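Hypothetical protein Atu2684 (Agrobacterium tumefaciens, PDB 2AXO) is of unknown function but, with a thioredoxin-like domain carrying a CxxC disulfide, is probably related to thiol-disulfide redox proteins. Local coordinates at residues V46-T50 and R100-Y104; G75-H79 and Y199-V203. Numbering follows the deposited sequence.

Interaction 1 of 2, residues V46-T50 and R100-Y104; sequences VELFT and RQYGY
How a helix is seated on one face of a sheet is well illustrated by strand 46-50 and helix 100-104. The axes of the two segments approach to 10.5 Å and cross at -117°, with Phe49 and Gln101 nearest in register (CA to CA 7.2 Å). Along the extended strand alternate residues serve this helix, so Glu47 and Phe49 point toward it, both with chi1 m. Phe49 is the apolar centre: Gln101 CB, on a side chain with chi1 and chi2 both t, lies over one ring face as a CH-pi contact, 3.9 Å from the Phe49 centroid, while Arg100 CG meets the ring edge at 4.2 Å from Phe49 CZ. Tyr104 CD2 packs 4.0 Å from Phe49 CZ. Beside this ring Glu47 supplies a buried charge. Glu47 OE2 forms a salt bridge with Arg100 NH2 (2.9 Å) and also accepts from Arg100 NE (3.2 Å); Glu47 OE1 takes a weak hydrogen bond from Tyr104 OH (2.6 Å). Gln239 bonds Arg100 and Tyr104 from outside, and Tyr82 the amide of Gln101. Because Val46 and Leu48 face helix 58-70 instead, strand 46-50 has a helix on each side, as expected of a central strand in a thioredoxin-like fold.

Interaction 2 of 2, residues G75-H79 and Y199-V203; sequences GLSYH and YWHSV
Val203 lies over one face of the Tyr78 ring, its CG2 4.0 Å from the Tyr78 centroid in a CH-pi contact, and the same CG2 touches Leu76 CD2 at 3.9 Å. This apolar patch accompanies a single beta bridge that adds a short piece of strand to the edge of the thioredoxin-like sheet. Ser77 pairs with Ser202 (CA to CA 4.7 Å) in the parallel pattern: Ser77 N donates to His201 O at 2.9 Å, and Ser77 O accepts from Val203 N at 2.8 Å. Here the pairing is brief because the chain turns away: segment 75-79 is regularly extended, whereas 199-203 turns a corner at His201, whose backbone is left-handed helical (phi/psi 53/42), and the end-to-end directions of the two segments stand 90° apart. The bend leaves the His201 side chain (chi1 m) pointing back toward the strand, where ND1 donates to Gly75 O at 2.8 Å; Arg181 bonds its other nitrogen and Phe179 stacks on its ring. At the far end His79, chi1 m, directs its ring edge at the face of Tyr199, a T-shaped pair with centroids 4.7 Å apart and planes at 81°. Beyond the bridge one water continues the link between backbones, accepting from His79 N at 2.9 Å and donating to Val203 O at 2.8 Å.

In the fold
From the N terminus the chain runs through strand 45-50, helix 58-70 and strand 74-79, a beta-alpha-beta unit with its two strands parallel neighbours, and then into helix 95-107, where interaction 1 closes a loop of 49 residues. Interaction 2 starts within that loop, at 75-79, and closes only after 119 more residues, at 199-203, so the two contacts cross. Interaction 1 fixes a helix to a face of the mixed sheet; interaction 2 joins 74-79, one of the two outermost strands of that sheet, to strand 196-212, an edge strand of the antiparallel sheet it forms with strands 172-186, 232-241 and 247-257. Tyr78 connects them, stacking on Phe49 and bonding weakly to Glu47 and Arg100.

Interaction 1 of 2, residues V46-T50 and R100-Y104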
# COMPACT_ATOMS: atom_id res chain seq x y z
N VAL A 46 9.45 -1.52 -18.89
CA VAL A 46 9.95 -1.31 -17.54
C VAL A 46 9.03 -0.32 -16.82
O VAL A 46 8.97 0.85 -17.17
CB VAL A 46 11.39 -0.75 -17.55
CG1 VAL A 46 11.85 -0.44 -16.13
CG2 VAL A 46 12.33 -1.77 -18.19
N GLU A 47 8.32 -0.82 -15.81
CA GLU A 47 7.41 -0.01 -15.03
C GLU A 47 7.98 0.18 -13.64
O GLU A 47 8.06 -0.77 -12.86
CB GLU A 47 6.05 -0.68 -14.94
CG GLU A 47 5.33 -0.74 -16.27
CD GLU A 47 4.05 -1.53 -16.21
OE1 GLU A 47 4.13 -2.77 -16.07
OE2 GLU A 47 2.97 -0.91 -16.27
N LEU A 48 8.39 1.40 -13.34
CA LEU A 48 8.98 1.72 -12.06
C LEU A 48 7.99 2.36 -11.09
O LEU A 48 7.31 3.33 -11.42
CB LEU A 48 10.15 2.68 -12.27
CG LEU A 48 10.79 3.32 -11.03
CD1 LEU A 48 11.61 2.28 -10.29
CD2 LEU A 48 11.67 4.48 -11.47
N PHE A 49 7.91 1.79 -9.89
CA PHE A 49 7.06 2.35 -8.85
C PHE A 49 8.02 3.08 -7.93
O PHE A 49 8.97 2.49 -7.40
CB PHE A 49 6.29 1.23 -8.14
CG PHE A 49 5.30 0.55 -9.03
CD1 PHE A 49 5.71 -0.47 -9.89
CD2 PHE A 49 3.99 1.02 -9.13
CE1 PHE A 49 4.83 -1.01 -10.83
CE2 PHE A 49 3.11 0.48 -10.06
CZ PHE A 49 3.53 -0.53 -10.92
N THR A 50 7.78 4.38 -7.78
CA THR A 50 8.67 5.24 -7.02
C THR A 50 7.87 6.34 -6.33
O THR A 50 6.65 6.30 -6.30
CB THR A 50 9.69 5.88 -7.99
OG1 THR A 50 10.57 6.76 -7.29
CG2 THR A 50 8.95 6.65 -9.09
N ARG A 100 -2.11 -0.45 -8.78
CA ARG A 100 -1.50 -1.24 -9.85
C ARG A 100 -0.33 -2.03 -9.27
O ARG A 100 -0.14 -3.19 -9.61
CB ARG A 100 -1.03 -0.34 -11.00
CG ARG A 100 -0.43 -1.10 -12.19
CD ARG A 100 -0.30 -0.17 -13.40
NE ARG A 100 0.31 -0.81 -14.57
CZ ARG A 100 -0.29 -1.72 -15.34
NH1 ARG A 100 -1.52 -2.13 -15.06
NH2 ARG A 100 0.34 -2.20 -16.40
N GLN A 101 0.44 -1.42 -8.37
CA GLN A 101 1.55 -2.16 -7.78
C GLN A 101 0.99 -3.32 -6.95
O GLN A 101 1.62 -4.37 -6.83
CB GLN A 101 2.44 -1.26 -6.93
CG GLN A 101 3.65 -1.96 -6.34
CD GLN A 101 4.54 -1.01 -5.55
OE1 GLN A 101 4.05 -0.11 -4.86
NE2 GLN A 101 5.85 -1.23 -5.62
N TYR A 102 -0.20 -3.14 -6.37
CA TYR A 102 -0.83 -4.20 -5.59
C TYR A 102 -1.23 -5.33 -6.52
O TYR A 102 -1.07 -6.51 -6.20
CB TYR A 102 -2.09 -3.70 -4.86
CG TYR A 102 -1.84 -2.64 -3.81
CD1 TYR A 102 -0.67 -2.63 -3.07
CD2 TYR A 102 -2.82 -1.69 -3.53
CE1 TYR A 102 -0.47 -1.69 -2.06
CE2 TYR A 102 -2.63 -0.75 -2.52
CZ TYR A 102 -1.45 -0.76 -1.79
OH TYR A 102 -1.26 0.14 -0.77
N GLY A 103 -1.77 -4.96 -7.68
CA GLY A 103 -2.18 -5.96 -8.65
C GLY A 103 -1.01 -6.84 -9.01
O GLY A 103 -1.14 -8.06 -9.14
N TYR A 104 0.15 -6.21 -9.20
CA TYR A 104 1.36 -6.95 -9.53
C TYR A 104 1.81 -7.81 -8.36
O TYR A 104 2.23 -8.96 -8.55
CB TYR A 104 2.48 -6.00 -9.95
CG TYR A 104 2.43 -5.62 -11.42
CD1 TYR A 104 2.36 -6.60 -12.40
CD2 TYR A 104 2.50 -4.28 -11.82
CE1 TYR A 104 2.34 -6.26 -13.76
CE2 TYR A 104 2.49 -3.93 -13.17
CZ TYR A 104 2.41 -4.92 -14.13
OH TYR A 104 2.41 -4.58 -15.47

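Interaction 2 of 2, residues G75-H79 and Y199-V203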
# COMPACT_ATOMS: atom_id res chain seq x y z
N GLY A 75 9.44 2.78 -21.11
CA GLY A 75 9.60 3.08 -19.70
C GLY A 75 8.50 3.94 -19.12
O GLY A 75 8.08 4.93 -19.71
N LEU A 76 8.04 3.54 -17.94
CA LEU A 76 6.98 4.25 -17.24
C LEU A 76 7.29 4.40 -15.77
O LEU A 76 7.86 3.50 -15.15
CB LEU A 76 5.67 3.47 -17.37
CG LEU A 76 5.13 3.33 -18.80
CD1 LEU A 76 4.07 2.26 -18.81
CD2 LEU A 76 4.57 4.67 -19.27
N SER A 77 6.92 5.54 -15.21
CA SER A 77 7.13 5.80 -13.80
C SER A 77 5.77 5.98 -13.12
O SER A 77 4.98 6.84 -13.52
CB SER A 77 7.97 7.05 -13.61
OG SER A 77 8.12 7.34 -12.23
N TYR A 78 5.49 5.16 -12.12
CA TYR A 78 4.24 5.24 -11.37
C TYR A 78 4.52 5.72 -9.95
O TYR A 78 5.03 4.96 -9.12
CB TYR A 78 3.55 3.88 -11.26
CG TYR A 78 3.09 3.29 -12.57
CD1 TYR A 78 3.97 2.56 -13.37
CD2 TYR A 78 1.77 3.43 -13.00
CE1 TYR A 78 3.54 1.98 -14.57
CE2 TYR A 78 1.33 2.86 -14.19
CZ TYR A 78 2.22 2.14 -14.97
OH TYR A 78 1.80 1.58 -16.15
N HIS A 79 4.19 6.97 -9.65
CA HIS A 79 4.41 7.49 -8.31
C HIS A 79 3.34 6.94 -7.36
O HIS A 79 2.15 7.14 -7.58
CB HIS A 79 4.37 9.02 -8.31
CG HIS A 79 5.58 9.65 -8.92
ND1 HIS A 79 5.88 9.54 -10.26
CD2 HIS A 79 6.57 10.39 -8.37
CE1 HIS A 79 7.01 10.19 -10.51
NE2 HIS A 79 7.44 10.71 -9.38
N TYR A 199 11.29 14.34 -12.93
CA TYR A 199 10.81 12.98 -13.09
C TYR A 199 10.34 12.81 -14.53
O TYR A 199 9.81 13.75 -15.11
CB TYR A 199 9.65 12.70 -12.12
CG TYR A 199 10.10 12.61 -10.69
CD1 TYR A 199 10.67 11.44 -10.19
CD2 TYR A 199 9.99 13.70 -9.83
CE1 TYR A 199 11.11 11.36 -8.87
CE2 TYR A 199 10.42 13.63 -8.51
CZ TYR A 199 10.98 12.46 -8.04
OH TYR A 199 11.40 12.39 -6.74
N TRP A 200 10.54 11.62 -15.08
CA TRP A 200 10.16 11.36 -16.47
C TRP A 200 9.13 10.25 -16.61
O TRP A 200 9.14 9.28 -15.85
CB TRP A 200 11.40 11.00 -17.29
CG TRP A 200 12.36 12.14 -17.44
CD1 TRP A 200 13.21 12.64 -16.49
CD2 TRP A 200 12.53 12.97 -18.59
NE1 TRP A 200 13.88 13.73 -16.98
CE2 TRP A 200 13.48 13.95 -18.27
CE3 TRP A 200 11.96 12.97 -19.87
CZ2 TRP A 200 13.88 14.94 -19.18
CZ3 TRP A 200 12.35 13.95 -20.78
CH2 TRP A 200 13.30 14.92 -20.42
N HIS A 201 8.24 10.42 -17.59
CA HIS A 201 7.19 9.46 -17.89
C HIS A 201 6.32 9.10 -16.68
O HIS A 201 5.95 7.94 -16.49
CB HIS A 201 7.79 8.21 -18.55
CG HIS A 201 8.30 8.46 -19.94
ND1 HIS A 201 8.50 7.45 -20.86
CD2 HIS A 201 8.63 9.61 -20.57
CE1 HIS A 201 8.92 7.97 -22.00
NE2 HIS A 201 9.01 9.27 -21.85
N SER A 202 5.99 10.11 -15.88
CA SER A 202 5.16 9.96 -14.70
C SER A 202 3.70 9.74 -15.11
O SER A 202 3.04 10.64 -15.64
CB SER A 202 5.26 11.20 -13.81
OG SER A 202 6.57 11.37 -13.31
N VAL A 203 3.22 8.52 -14.88
CA VAL A 203 1.85 8.15 -15.24
C VAL A 203 0.81 8.80 -14.33
O VAL A 203 0.91 8.73 -13.11
CB VAL A 203 1.70 6.61 -15.18
CG1 VAL A 203 0.27 6.20 -15.51
CG2 VAL A 203 2.67 5.97 -16.16
O HOH W 1 3.13 9.04 -11.46